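Local structure of HTLV-2 integrase catalytic core domain (Human T-cell leukemia virus 2, 6QBT) at residues D31-V37 and R152-H156; L26-V30 and E49-F54; P6-W10 and A57-K63; V14-K18 and K113-N117. The protein is the catalytic core domain of a retroviral integrase, which probably uses bound magnesium ions to join viral DNA to the host genome. All coordinates share one frame; numbering follows the deposited sequence.

Contact 1: residues D31-V37 and R152-H156; sequences DTFSGAV and RWQIH
The first torsions of Ser34 and His156 bring their polar atoms together. In Ser34, OG stands between the backbone N and the carbonyl carbon (chi1 63°), and His156 swings its ring anti to its own backbone N (chi1 -160°). Ser34 OG and His156 ND1 are hydrogen-bonded at 2.8 Å. The hydroxyl comes in at the edge of the imidazole, near its plane. Ser34 OG also accepts from the backbone N of Ala36 at 3.0 Å, which closes an ST turn. Asp31 sits at the same ring edge, with OD2 3.4 Å from His156 CE1. Its carboxylate is turned almost perpendicular to the ring. OD1 of Asp31 takes the backbone N of Phe33 and of Ser34 from opposite faces of the carboxylate, in an Asx turn and Asx motif. These bonds hold the carboxylate's rotation, and OD2 is further held by the backbone N of Asn7. Beside this polar group, Ile155 CG2 packs against Phe33 CE2 at 3.7 Å and also touches Ser34 CA. Arg152 runs its extended chain past Gly35. Its NE makes a weak hydrogen bond to Gly35 O at 3.0 Å, and a water donates to the same carbonyl and accepts a long bond from Arg152 NH2. The contact thus seats the C-terminal helix 152-156 on a loop of the RNase H-like integrase core. That loop, built on an Asx turn and an ST turn, connects antiparallel strands 22-31 and 37-42.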
loop_
_atom_site.group_PDB
_atom_site.type_symbol
_atom_site.label_atom_id
_atom_site.label_comp_id
_atom_site.label_asym_id
_atom_site.label_seq_id
_atom_site.Cartn_x
_atom_site.Cartn_y
_atom_site.Cartn_z
ATOM N N ASP A 31 4.371 -13.353 12.424
ATOM C CA ASP A 31 3.327 -14.313 12.636
ATOM C C ASP A 31 3.965 -15.662 12.923
ATOM O O ASP A 31 4.833 -16.103 12.172
ATOM C CB ASP A 31 2.468 -14.401 11.403
ATOM C CG ASP A 31 1.245 -15.222 11.631
ATOM O OD1 ASP A 31 1.336 -16.460 11.584
ATOM O OD2 ASP A 31 0.198 -14.619 11.879
ATOM N N THR A 32 3.528 -16.314 13.998
ATOM C CA THR A 32 4.125 -17.579 14.449
ATOM C C THR A 32 3.736 -18.762 13.570
ATOM O O THR A 32 4.333 -19.805 13.705
ATOM C CB THR A 32 3.715 -17.936 15.898
ATOM O OG1 THR A 32 2.289 -17.953 15.997
ATOM C CG2 THR A 32 4.248 -16.935 16.894
ATOM N N PHE A 33 2.708 -18.617 12.732
ATOM C CA PHE A 33 2.268 -19.667 11.840
ATOM C C PHE A 33 2.893 -19.505 10.440
ATOM O O PHE A 33 3.484 -20.420 9.936
ATOM C CB PHE A 33 0.704 -19.715 11.773
ATOM C CG PHE A 33 0.182 -20.686 10.765
ATOM C CD1 PHE A 33 -0.014 -22.043 11.106
ATOM C CD2 PHE A 33 -0.073 -20.279 9.457
ATOM C CE1 PHE A 33 -0.454 -22.961 10.154
ATOM C CE2 PHE A 33 -0.506 -21.200 8.497
ATOM C CZ PHE A 33 -0.701 -22.543 8.845
ATOM N N SER A 34 2.717 -18.354 9.797
ATOM C CA SER A 34 3.227 -18.132 8.422
ATOM C C SER A 34 4.722 -17.759 8.370
ATOM O O SER A 34 5.379 -17.932 7.336
ATOM C CB SER A 34 2.435 -17.017 7.753
ATOM O OG SER A 34 2.622 -15.781 8.442
ATOM N N GLY A 35 5.235 -17.215 9.481
ATOM C CA GLY A 35 6.536 -16.550 9.506
ATOM C C GLY A 35 6.542 -15.174 8.858
ATOM O O GLY A 35 7.598 -14.564 8.771
ATOM N N ALA A 36 5.381 -14.679 8.430
ATOM C CA ALA A 36 5.297 -13.380 7.778
ATOM C C ALA A 36 5.642 -12.241 8.732
ATOM O O ALA A 36 5.338 -12.302 9.928
ATOM C CB ALA A 36 3.908 -13.162 7.182
ATOM N N VAL A 37 6.258 -11.195 8.174
ATOM C CA VAL A 37 6.935 -10.179 8.959
ATOM C C VAL A 37 6.430 -8.802 8.668
ATOM O O VAL A 37 6.198 -8.479 7.522
ATOM C CB VAL A 37 8.451 -10.113 8.601
ATOM C CG1 VAL A 37 9.205 -9.282 9.614
ATOM C CG2 VAL A 37 9.030 -11.514 8.548
ATOM N N ARG A 152 6.382 -16.633 2.693
ATOM C CA ARG A 152 5.593 -16.155 3.843
ATOM C C ARG A 152 4.253 -15.547 3.421
ATOM O O ARG A 152 3.211 -15.817 4.016
ATOM C CB ARG A 152 6.391 -15.108 4.597
ATOM C CG ARG A 152 7.537 -15.689 5.382
ATOM C CD ARG A 152 8.529 -14.608 5.775
ATOM N NE ARG A 152 9.607 -15.150 6.617
ATOM C CZ ARG A 152 10.625 -15.886 6.176
ATOM N NH1 ARG A 152 10.739 -16.213 4.889
ATOM N NH2 ARG A 152 11.541 -16.314 7.031
ATOM N N TRP A 153 4.311 -14.747 2.366
ATOM C CA TRP A 153 3.154 -14.114 1.773
ATOM C C TRP A 153 2.116 -15.111 1.269
ATOM O O TRP A 153 0.934 -14.894 1.465
ATOM C CB TRP A 153 3.602 -13.212 0.616
ATOM C CG TRP A 153 2.785 -12.000 0.419
ATOM C CD1 TRP A 153 2.093 -11.649 -0.709
ATOM C CD2 TRP A 153 2.601 -10.928 1.356
ATOM N NE1 TRP A 153 1.491 -10.429 -0.529
ATOM C CE2 TRP A 153 1.771 -9.972 0.734
ATOM C CE3 TRP A 153 3.039 -10.695 2.665
ATOM C CZ2 TRP A 153 1.372 -8.798 1.377
ATOM C CZ3 TRP A 153 2.651 -9.504 3.295
ATOM C CH2 TRP A 153 1.827 -8.585 2.648
ATOM N N GLN A 154 2.558 -16.170 0.594
ATOM C CA GLN A 154 1.661 -17.206 0.110
ATOM C C GLN A 154 1.019 -17.944 1.266
ATOM O O GLN A 154 -0.171 -18.210 1.210
ATOM C CB GLN A 154 2.392 -18.202 -0.786
ATOM C CG GLN A 154 2.770 -17.628 -2.136
ATOM C CD GLN A 154 3.933 -18.349 -2.828
ATOM O OE1 GLN A 154 4.270 -19.505 -2.525
ATOM N NE2 GLN A 154 4.587 -17.633 -3.745
ATOM N N ILE A 155 1.784 -18.257 2.320
ATOM C CA ILE A 155 1.212 -18.967 3.471
ATOM C C ILE A 155 0.264 -18.059 4.218
ATOM O O ILE A 155 -0.771 -18.508 4.679
ATOM C CB ILE A 155 2.272 -19.538 4.423
ATOM C CG1 ILE A 155 3.059 -20.640 3.702
ATOM C CG2 ILE A 155 1.633 -20.176 5.670
ATOM C CD1 ILE A 155 4.259 -21.135 4.465
ATOM N N HIS A 156 0.609 -16.784 4.322
ATOM C CA HIS A 156 -0.160 -15.862 5.140
ATOM C C HIS A 156 -1.500 -15.470 4.540
ATOM O O HIS A 156 -2.462 -15.389 5.283
ATOM C CB HIS A 156 0.652 -14.585 5.432
ATOM C CG HIS A 156 0.159 -13.820 6.613
ATOM N ND1 HIS A 156 0.408 -14.223 7.904
ATOM C CD2 HIS A 156 -0.583 -12.694 6.701
ATOM C CE1 HIS A 156 -0.153 -13.371 8.738
ATOM N NE2 HIS A 156 -0.770 -12.437 8.035
HETATM O O HOH W 1 10.101 -15.126 9.751
#

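Contact 2: residues L26-V30 and E49-F54; sequences LHVWV and ETISAF
Aromatic packing joins Trp29 to Phe54. Phe54 CD1 lies over one face of the indole, offset toward its rim, and is 3.6 Å from Trp29 CE2. The two ring planes are inclined by 32°, and the centroid of the six-membered ring of Trp29 is 4.7 Å from that of Phe54. Phe54 reaches this face with its CG anti to the backbone N (chi1 -170°). Aliphatic contact is closest between His27 CB and Ala53 CB, 3.4 Å apart. The small alanine lets the helix come near the strand here. Polar contact goes through water. A water accepts from Trp29 NE1 at 2.7 Å, in the plane of the indole, and donates to Thr50 O at 2.9 Å. His27 ND1 makes a weak bond to Cys25 O, but its NE2 is buried with no partner in the model. Glu49 O lies over one face of the imidazole. Thr50 OG1, 3.8 Å from His27 NE2 at the ring edge, bonds Thr46 O instead. Strand 22-31 is flanked in the sheet by strands 9-19 and 37-42. Helix 47-61 covers one face, and the axes of segments 26-30 and 49-54 are inclined at 42°. Val28 and Val30 pack on helix 104-122 on the other face.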
loop_
_atom_site.group_PDB
_atom_site.type_symbol
_atom_site.label_atom_id
_atom_site.label_comp_id
_atom_site.label_asym_id
_atom_site.label_seq_id
_atom_site.Cartn_x
_atom_site.Cartn_y
_atom_site.Cartn_z
ATOM N N LEU A 26 14.152 -0.894 15.251
ATOM C CA LEU A 26 13.379 -1.722 14.363
ATOM C C LEU A 26 12.285 -2.377 15.208
ATOM O O LEU A 26 12.574 -3.184 16.098
ATOM C CB LEU A 26 14.280 -2.769 13.703
ATOM C CG LEU A 26 15.077 -2.339 12.464
ATOM C CD1 LEU A 26 15.456 -0.869 12.355
ATOM C CD2 LEU A 26 16.328 -3.154 12.449
ATOM N N HIS A 27 11.045 -1.985 14.964
ATOM C CA HIS A 27 9.907 -2.628 15.579
ATOM C C HIS A 27 9.477 -3.756 14.622
ATOM O O HIS A 27 9.091 -3.491 13.461
ATOM C CB HIS A 27 8.757 -1.657 15.718
ATOM C CG HIS A 27 8.976 -0.565 16.701
ATOM N ND1 HIS A 27 9.852 0.480 16.474
ATOM C CD2 HIS A 27 8.370 -0.301 17.884
ATOM C CE1 HIS A 27 9.807 1.312 17.500
ATOM N NE2 HIS A 27 8.920 0.862 18.370
ATOM N N VAL A 28 9.525 -4.989 15.126
ATOM C CA VAL A 28 9.409 -6.194 14.337
ATOM C C VAL A 28 8.223 -7.019 14.854
ATOM O O VAL A 28 8.145 -7.322 16.026
ATOM C CB VAL A 28 10.711 -7.028 14.458
ATOM C CG1 VAL A 28 10.586 -8.395 13.778
ATOM C CG2 VAL A 28 11.907 -6.254 13.913
ATOM N N TRP A 29 7.315 -7.393 13.970
ATOM C CA TRP A 29 6.229 -8.308 14.338
ATOM C C TRP A 29 6.305 -9.475 13.394
ATOM O O TRP A 29 6.517 -9.280 12.190
ATOM C CB TRP A 29 4.845 -7.645 14.178
ATOM C CG TRP A 29 4.625 -6.603 15.175
ATOM C CD1 TRP A 29 4.822 -5.249 15.026
ATOM C CD2 TRP A 29 4.181 -6.806 16.492
ATOM N NE1 TRP A 29 4.502 -4.602 16.190
ATOM C CE2 TRP A 29 4.107 -5.538 17.111
ATOM C CE3 TRP A 29 3.848 -7.949 17.236
ATOM C CZ2 TRP A 29 3.718 -5.382 18.447
ATOM C CZ3 TRP A 29 3.445 -7.791 18.548
ATOM C CH2 TRP A 29 3.372 -6.517 19.140
ATOM N N VAL A 30 6.104 -10.676 13.919
ATOM C CA VAL A 30 6.163 -11.855 13.065
ATOM C C VAL A 30 5.073 -12.855 13.447
ATOM O O VAL A 30 4.848 -13.124 14.630
ATOM C CB VAL A 30 7.602 -12.447 13.014
ATOM C CG1 VAL A 30 8.169 -12.581 14.387
ATOM C CG2 VAL A 30 7.650 -13.762 12.255
ATOM N N GLU A 49 5.305 5.425 18.971
ATOM C CA GLU A 49 5.982 4.720 17.899
ATOM C C GLU A 49 5.599 3.252 17.889
ATOM O O GLU A 49 5.549 2.649 16.834
ATOM C CB GLU A 49 7.509 4.823 18.033
ATOM C CG GLU A 49 8.098 6.209 17.789
ATOM C CD GLU A 49 8.008 7.151 18.984
ATOM O OE1 GLU A 49 7.709 6.730 20.126
ATOM O OE2 GLU A 49 8.246 8.352 18.775
ATOM N N THR A 50 5.340 2.681 19.064
ATOM C CA THR A 50 4.971 1.278 19.165
ATOM C C THR A 50 3.583 1.056 18.602
ATOM O O THR A 50 3.364 0.153 17.810
ATOM C CB THR A 50 5.025 0.832 20.613
ATOM O OG1 THR A 50 6.335 1.109 21.105
ATOM C CG2 THR A 50 4.733 -0.675 20.762
ATOM N N ILE A 51 2.637 1.904 18.983
ATOM C CA ILE A 51 1.288 1.797 18.423
ATOM C C ILE A 51 1.318 2.011 16.898
ATOM O O ILE A 51 0.649 1.291 16.150
ATOM C CB ILE A 51 0.334 2.794 19.120
ATOM C CG1 ILE A 51 0.029 2.279 20.531
ATOM C CG2 ILE A 51 -0.961 3.004 18.324
ATOM C CD1 ILE A 51 -0.688 3.273 21.410
ATOM N N SER A 52 2.064 3.027 16.455
ATOM C CA SER A 52 2.273 3.278 15.038
ATOM C C SER A 52 2.858 2.052 14.279
ATOM O O SER A 52 2.300 1.660 13.243
ATOM C CB SER A 52 3.151 4.499 14.819
ATOM O OG SER A 52 3.320 4.760 13.422
ATOM N N ALA A 53 3.928 1.436 14.783
ATOM C CA ALA A 53 4.490 0.256 14.089
ATOM C C ALA A 53 3.502 -0.888 14.085
ATOM O O ALA A 53 3.482 -1.689 13.164
ATOM C CB ALA A 53 5.781 -0.213 14.743
ATOM N N PHE A 54 2.713 -0.983 15.142
ATOM C CA PHE A 54 1.749 -2.054 15.265
ATOM C C PHE A 54 0.630 -1.888 14.237
ATOM O O PHE A 54 0.213 -2.864 13.606
ATOM C CB PHE A 54 1.231 -2.111 16.706
ATOM C CG PHE A 54 0.403 -3.321 17.038
ATOM C CD1 PHE A 54 0.669 -4.584 16.497
ATOM C CD2 PHE A 54 -0.626 -3.208 17.976
ATOM C CE1 PHE A 54 -0.095 -5.687 16.856
ATOM C CE2 PHE A 54 -1.400 -4.309 18.331
ATOM C CZ PHE A 54 -1.136 -5.548 17.774
HETATM O O HOH W 2 4.853 -2.253 17.434
#

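Contact 3: residues P6-W10 and A57-K63; sequences PNHIW and AISLLGK
Asn7, just before the central strand 9-19 of the RNase H-like fold, and Trp10, near its start, meet the C-terminal end of helix 47-61. Asn7 comes first. Its CG lies anti to its carbonyl carbon (chi1 -66°), which carries the amide toward the helix end. ND2 donates to Leu61 O at 2.8 Å in a nearly straight bond (166°), with the acceptor in the amide plane. The same carbonyl also takes His156 NE2, so two donors grip it. Asn7 CB packs against Lys63 O, just past the helix end. Gly62, at positive phi, ends the helix, and its CA lies 3.7 Å from Asn7 ND2. The chain next enters the strand at Ile9 and reaches Trp10, whose indole lies against the last turn of the helix. Leu61 CD1 sits over the face of the six-membered ring in a CH-pi contact, 4.2 Å from its centroid. Ala57 CB touches Trp10 CZ3 at 3.9 Å. The Ile58 side chain crosses that of Trp10 at about a right angle, with CG1 4.0 Å from Trp10 CH2. Ile58 also packs on Leu142 of the second subunit, in the interface between the two copies. Trp10 NE1 has a weak bond to Asp31 OD2, and it donates to Asn7 OD1 at 3.0 Å in a bent bond (137°), with that oxygen in the ring plane.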
loop_
_atom_site.group_PDB
_atom_site.type_symbol
_atom_site.label_atom_id
_atom_site.label_comp_id
_atom_site.label_asym_id
_atom_site.label_seq_id
_atom_site.Cartn_x
_atom_site.Cartn_y
_atom_site.Cartn_z
ATOM N N PRO A 6 -2.836 -18.324 10.117
ATOM C CA PRO A 6 -2.332 -16.967 10.105
ATOM C C PRO A 6 -3.176 -16.031 10.975
ATOM O O PRO A 6 -4.389 -16.222 11.096
ATOM C CB PRO A 6 -2.414 -16.574 8.637
ATOM C CG PRO A 6 -2.466 -17.847 7.855
ATOM C CD PRO A 6 -3.130 -18.836 8.757
ATOM N N ASN A 7 -2.505 -15.059 11.593
ATOM C CA ASN A 7 -3.084 -14.056 12.483
ATOM C C ASN A 7 -3.734 -14.573 13.758
ATOM O O ASN A 7 -4.484 -13.845 14.433
ATOM C CB ASN A 7 -3.996 -13.103 11.710
ATOM C CG ASN A 7 -3.234 -12.248 10.722
ATOM O OD1 ASN A 7 -2.042 -12.046 10.876
ATOM N ND2 ASN A 7 -3.911 -11.782 9.678
ATOM N N HIS A 8 -3.387 -15.800 14.146
ATOM C CA HIS A 8 -3.782 -16.333 15.448
ATOM C C HIS A 8 -2.839 -15.737 16.518
ATOM O O HIS A 8 -3.306 -15.085 17.454
ATOM C CB HIS A 8 -3.833 -17.864 15.413
ATOM C CG HIS A 8 -4.217 -18.499 16.716
ATOM N ND1 HIS A 8 -4.166 -19.861 16.915
ATOM C CD2 HIS A 8 -4.619 -17.970 17.898
ATOM C CE1 HIS A 8 -4.523 -20.147 18.154
ATOM N NE2 HIS A 8 -4.801 -19.015 18.774
ATOM N N ILE A 9 -1.527 -15.919 16.364
ATOM C CA ILE A 9 -0.558 -15.480 17.378
ATOM C C ILE A 9 0.658 -14.853 16.699
ATOM O O ILE A 9 1.291 -15.490 15.861
ATOM C CB ILE A 9 -0.030 -16.654 18.245
ATOM C CG1 ILE A 9 -1.170 -17.407 18.937
ATOM C CG2 ILE A 9 1.020 -16.148 19.249
ATOM C CD1 ILE A 9 -0.733 -18.626 19.738
ATOM N N TRP A 10 0.957 -13.613 17.068
ATOM C CA TRP A 10 2.176 -12.924 16.665
ATOM C C TRP A 10 3.192 -12.781 17.808
ATOM O O TRP A 10 2.812 -12.770 18.989
ATOM C CB TRP A 10 1.845 -11.522 16.222
ATOM C CG TRP A 10 1.146 -11.396 14.937
ATOM C CD1 TRP A 10 0.630 -12.386 14.163
ATOM C CD2 TRP A 10 0.823 -10.189 14.315
ATOM N NE1 TRP A 10 0.030 -11.862 13.081
ATOM C CE2 TRP A 10 0.134 -10.500 13.141
ATOM C CE3 TRP A 10 1.076 -8.848 14.620
ATOM C CZ2 TRP A 10 -0.317 -9.514 12.246
ATOM C CZ3 TRP A 10 0.633 -7.861 13.731
ATOM C CH2 TRP A 10 -0.069 -8.207 12.561
ATOM N N ALA A 57 2.111 -2.851 10.835
ATOM C CA ALA A 57 2.056 -4.318 10.781
ATOM C C ALA A 57 0.663 -4.893 10.449
ATOM O O ALA A 57 0.514 -5.804 9.607
ATOM C CB ALA A 57 2.534 -4.877 12.109
ATOM N N ILE A 58 -0.340 -4.371 11.139
ATOM C CA ILE A 58 -1.710 -4.782 10.919
ATOM C C ILE A 58 -2.172 -4.396 9.520
ATOM O O ILE A 58 -2.796 -5.213 8.852
ATOM C CB ILE A 58 -2.628 -4.233 12.017
ATOM C CG1 ILE A 58 -2.327 -4.989 13.331
ATOM C CG2 ILE A 58 -4.092 -4.368 11.626
ATOM C CD1 ILE A 58 -2.841 -4.299 14.588
ATOM N N SER A 59 -1.812 -3.215 9.027
ATOM C CA SER A 59 -2.176 -2.880 7.642
ATOM C C SER A 59 -1.588 -3.840 6.610
ATOM O O SER A 59 -2.163 -4.057 5.570
ATOM C CB SER A 59 -1.757 -1.466 7.271
ATOM O OG SER A 59 -0.346 -1.349 7.261
ATOM N N LEU A 60 -0.418 -4.374 6.899
ATOM C CA LEU A 60 0.275 -5.246 5.978
ATOM C C LEU A 60 -0.150 -6.703 6.145
ATOM O O LEU A 60 -0.280 -7.414 5.153
ATOM C CB LEU A 60 1.771 -5.093 6.219
ATOM C CG LEU A 60 2.679 -5.910 5.322
ATOM C CD1 LEU A 60 2.715 -5.324 3.913
ATOM C CD2 LEU A 60 4.064 -5.977 5.978
ATOM N N LEU A 61 -0.357 -7.136 7.391
ATOM C CA LEU A 61 -0.622 -8.544 7.721
ATOM C C LEU A 61 -2.061 -8.930 8.116
ATOM O O LEU A 61 -2.384 -10.092 8.068
ATOM C CB LEU A 61 0.300 -8.961 8.858
ATOM C CG LEU A 61 1.809 -8.811 8.624
ATOM C CD1 LEU A 61 2.575 -9.235 9.882
ATOM C CD2 LEU A 61 2.278 -9.626 7.424
ATOM N N GLY A 62 -2.891 -7.962 8.501
ATOM C CA GLY A 62 -4.226 -8.194 9.050
ATOM C C GLY A 62 -4.161 -8.118 10.555
ATOM O O GLY A 62 -3.081 -8.062 11.145
ATOM N N LYS A 63 -5.319 -8.134 11.193
ATOM C CA LYS A 63 -5.411 -7.991 12.653
ATOM C C LYS A 63 -5.177 -9.327 13.372
ATOM O O LYS A 63 -5.887 -10.277 13.102
ATOM C CB LYS A 63 -6.794 -7.458 12.991
ATOM C CG LYS A 63 -7.065 -7.206 14.466
ATOM C CD LYS A 63 -8.473 -6.674 14.667
ATOM C CE LYS A 63 -8.693 -6.285 16.098
ATOM N NZ LYS A 63 -10.097 -5.845 16.308
#

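Contact 4: residues V14-K18 and K113-N117; sequences VTHYK and KNLLN
Lys113 and Tyr17 slide past each other in opposite directions and carry most of this contact. The lysine starts with CG anti to its carbonyl carbon (chi1 -68°) and stays extended to the end. This carries NZ across to the strand. There it donates to Thr15 OG1 at 2.8 Å and to His16 O at 2.7 Å. Thr15 turns its hydroxyl to meet it, the two side chains approaching tip to tip. Tyr17 holds its ring anti to the backbone N (chi1 -173°), which sends the phenol toward the helix. The lysine chain passes the ring, with Lys113 CG 4.1 Å from Tyr17 CD1. Leu116 faces the ring from the helix side. Its CD2 stands over the ring centre, 3.6 Å from the centroid and only 5° off the normal, in a well-aligned CH-pi contact. Asn117 bends its amide toward the phenol. Tyr17 OH donates to Asn117 OD1, at the ring edge and in its plane; the modelled 2.5 Å is very short and its exact length is doubtful. His16 points away from the helix, its NE2 bonds Glu45 OE2, and its side chain is about 6 Å from the bound magnesium ion. The probably charged ammonium of Lys113 gives one N-H to Thr15 and another to His16, which anchors the lysine end on strand 9-19. A methyl on its face and an amide at its hydroxyl fix the tyrosine ring against helix 104-122.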
loop_
_atom_site.group_PDB
_atom_site.type_symbol
_atom_site.label_atom_id
_atom_site.label_comp_id
_atom_site.label_asym_id
_atom_site.label_seq_id
_atom_site.Cartn_x
_atom_site.Cartn_y
_atom_site.Cartn_z
ATOM N N VAL A 14 11.372 -5.043 19.832
ATOM C CA VAL A 14 12.145 -4.026 19.194
ATOM C C VAL A 14 13.599 -4.499 19.169
ATOM O O VAL A 14 14.123 -4.925 20.184
ATOM C CB VAL A 14 11.972 -2.692 19.929
ATOM C CG1 VAL A 14 12.967 -1.670 19.418
ATOM C CG2 VAL A 14 10.542 -2.172 19.728
ATOM N N THR A 15 14.242 -4.433 18.001
ATOM C CA THR A 15 15.684 -4.670 17.898
ATOM C C THR A 15 16.368 -3.389 17.409
ATOM O O THR A 15 15.711 -2.522 16.878
ATOM C CB THR A 15 16.034 -5.888 17.010
ATOM O OG1 THR A 15 17.450 -6.100 17.061
ATOM C CG2 THR A 15 15.620 -5.684 15.566
ATOM N N HIS A 16 17.678 -3.283 17.595
ATOM C CA HIS A 16 18.372 -2.044 17.367
ATOM C C HIS A 16 19.287 -2.196 16.181
ATOM O O HIS A 16 19.753 -3.292 15.917
ATOM C CB HIS A 16 19.075 -1.608 18.631
ATOM C CG HIS A 16 18.122 -1.253 19.731
ATOM N ND1 HIS A 16 17.627 -2.186 20.622
ATOM C CD2 HIS A 16 17.519 -0.082 20.043
ATOM C CE1 HIS A 16 16.776 -1.603 21.448
ATOM N NE2 HIS A 16 16.692 -0.326 21.118
ATOM N N TYR A 17 19.438 -1.123 15.398
ATOM C CA TYR A 17 20.254 -1.131 14.177
ATOM C C TYR A 17 20.997 0.193 14.025
ATOM O O TYR A 17 20.374 1.222 13.809
ATOM C CB TYR A 17 19.416 -1.397 12.937
ATOM C CG TYR A 17 20.272 -1.560 11.715
ATOM C CD1 TYR A 17 20.938 -2.761 11.469
ATOM C CD2 TYR A 17 20.471 -0.506 10.828
ATOM C CE1 TYR A 17 21.755 -2.919 10.359
ATOM C CE2 TYR A 17 21.281 -0.648 9.702
ATOM C CZ TYR A 17 21.918 -1.856 9.472
ATOM O OH TYR A 17 22.712 -2.014 8.371
ATOM N N LYS A 18 22.323 0.136 14.136
ATOM C CA LYS A 18 23.196 1.303 14.077
ATOM C C LYS A 18 23.464 1.639 12.615
ATOM O O LYS A 18 23.918 0.787 11.865
ATOM C CB LYS A 18 24.530 1.021 14.788
ATOM C CG LYS A 18 24.846 1.937 15.957
ATOM C CD LYS A 18 26.325 1.940 16.326
ATOM C CE LYS A 18 26.610 3.111 17.251
ATOM N NZ LYS A 18 28.052 3.198 17.583
ATOM N N LYS A 113 18.278 -8.058 9.074
ATOM C CA LYS A 113 19.523 -7.313 9.080
ATOM C C LYS A 113 20.466 -7.719 7.956
ATOM O O LYS A 113 21.109 -6.853 7.371
ATOM C CB LYS A 113 20.217 -7.364 10.446
ATOM C CG LYS A 113 19.438 -6.597 11.508
ATOM C CD LYS A 113 20.129 -6.595 12.864
ATOM C CE LYS A 113 19.183 -5.967 13.895
ATOM N NZ LYS A 113 19.684 -5.970 15.303
ATOM N N ASN A 114 20.529 -9.004 7.623
ATOM C CA ASN A 114 21.361 -9.433 6.493
ATOM C C ASN A 114 20.847 -8.869 5.168
ATOM O O ASN A 114 21.655 -8.444 4.344
ATOM C CB ASN A 114 21.505 -10.953 6.411
ATOM C CG ASN A 114 22.554 -11.500 7.378
ATOM O OD1 ASN A 114 22.910 -10.879 8.393
ATOM N ND2 ASN A 114 23.055 -12.675 7.068
ATOM N N LEU A 115 19.522 -8.839 4.964
ATOM C CA LEU A 115 18.968 -8.272 3.730
ATOM C C LEU A 115 19.172 -6.755 3.696
ATOM O O LEU A 115 19.587 -6.200 2.664
ATOM C CB LEU A 115 17.482 -8.619 3.571
ATOM C CG LEU A 115 17.206 -10.051 3.091
ATOM C CD1 LEU A 115 15.738 -10.403 3.300
ATOM C CD2 LEU A 115 17.641 -10.257 1.639
ATOM N N LEU A 116 18.910 -6.108 4.827
ATOM C CA LEU A 116 19.148 -4.674 4.997
ATOM C C LEU A 116 20.603 -4.274 4.671
ATOM O O LEU A 116 20.837 -3.314 3.920
ATOM C CB LEU A 116 18.795 -4.280 6.433
ATOM C CG LEU A 116 18.772 -2.840 6.911
ATOM C CD1 LEU A 116 17.718 -2.038 6.173
ATOM C CD2 LEU A 116 18.443 -2.827 8.390
ATOM N N ASN A 117 21.573 -5.015 5.202
ATOM C CA ASN A 117 22.985 -4.768 4.872
ATOM C C ASN A 117 23.304 -4.961 3.392
ATOM O O ASN A 117 24.042 -4.170 2.801
ATOM C CB ASN A 117 23.911 -5.658 5.702
ATOM C CG ASN A 117 23.902 -5.297 7.176
ATOM O OD1 ASN A 117 23.554 -4.183 7.563
ATOM N ND2 ASN A 117 24.287 -6.237 8.007
#

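In the fold
Contact 2 is the buried one and relies on rings, methyls and a bridging water. Contacts 1 and 3 are partly buried and mix apolar packing with direct hydrogen bonds. Contact 4 lies at the surface and leans on a lysine, a phenol and an amide. Contacts 2 and 3 share helix 47-61, and Trp29 and Phe54 of one pack on Trp10 of the other. Contacts 3 and 4 both use strand 9-19, but on opposite sides of the chain's centre, about 21 Å apart between centres. Contacts 1 and 3 adjoin, with centres about 9 Å apart, and Thr32 OG1 bonds Ile9 O between them. Contacts 2 and 3 also touch the second subunit.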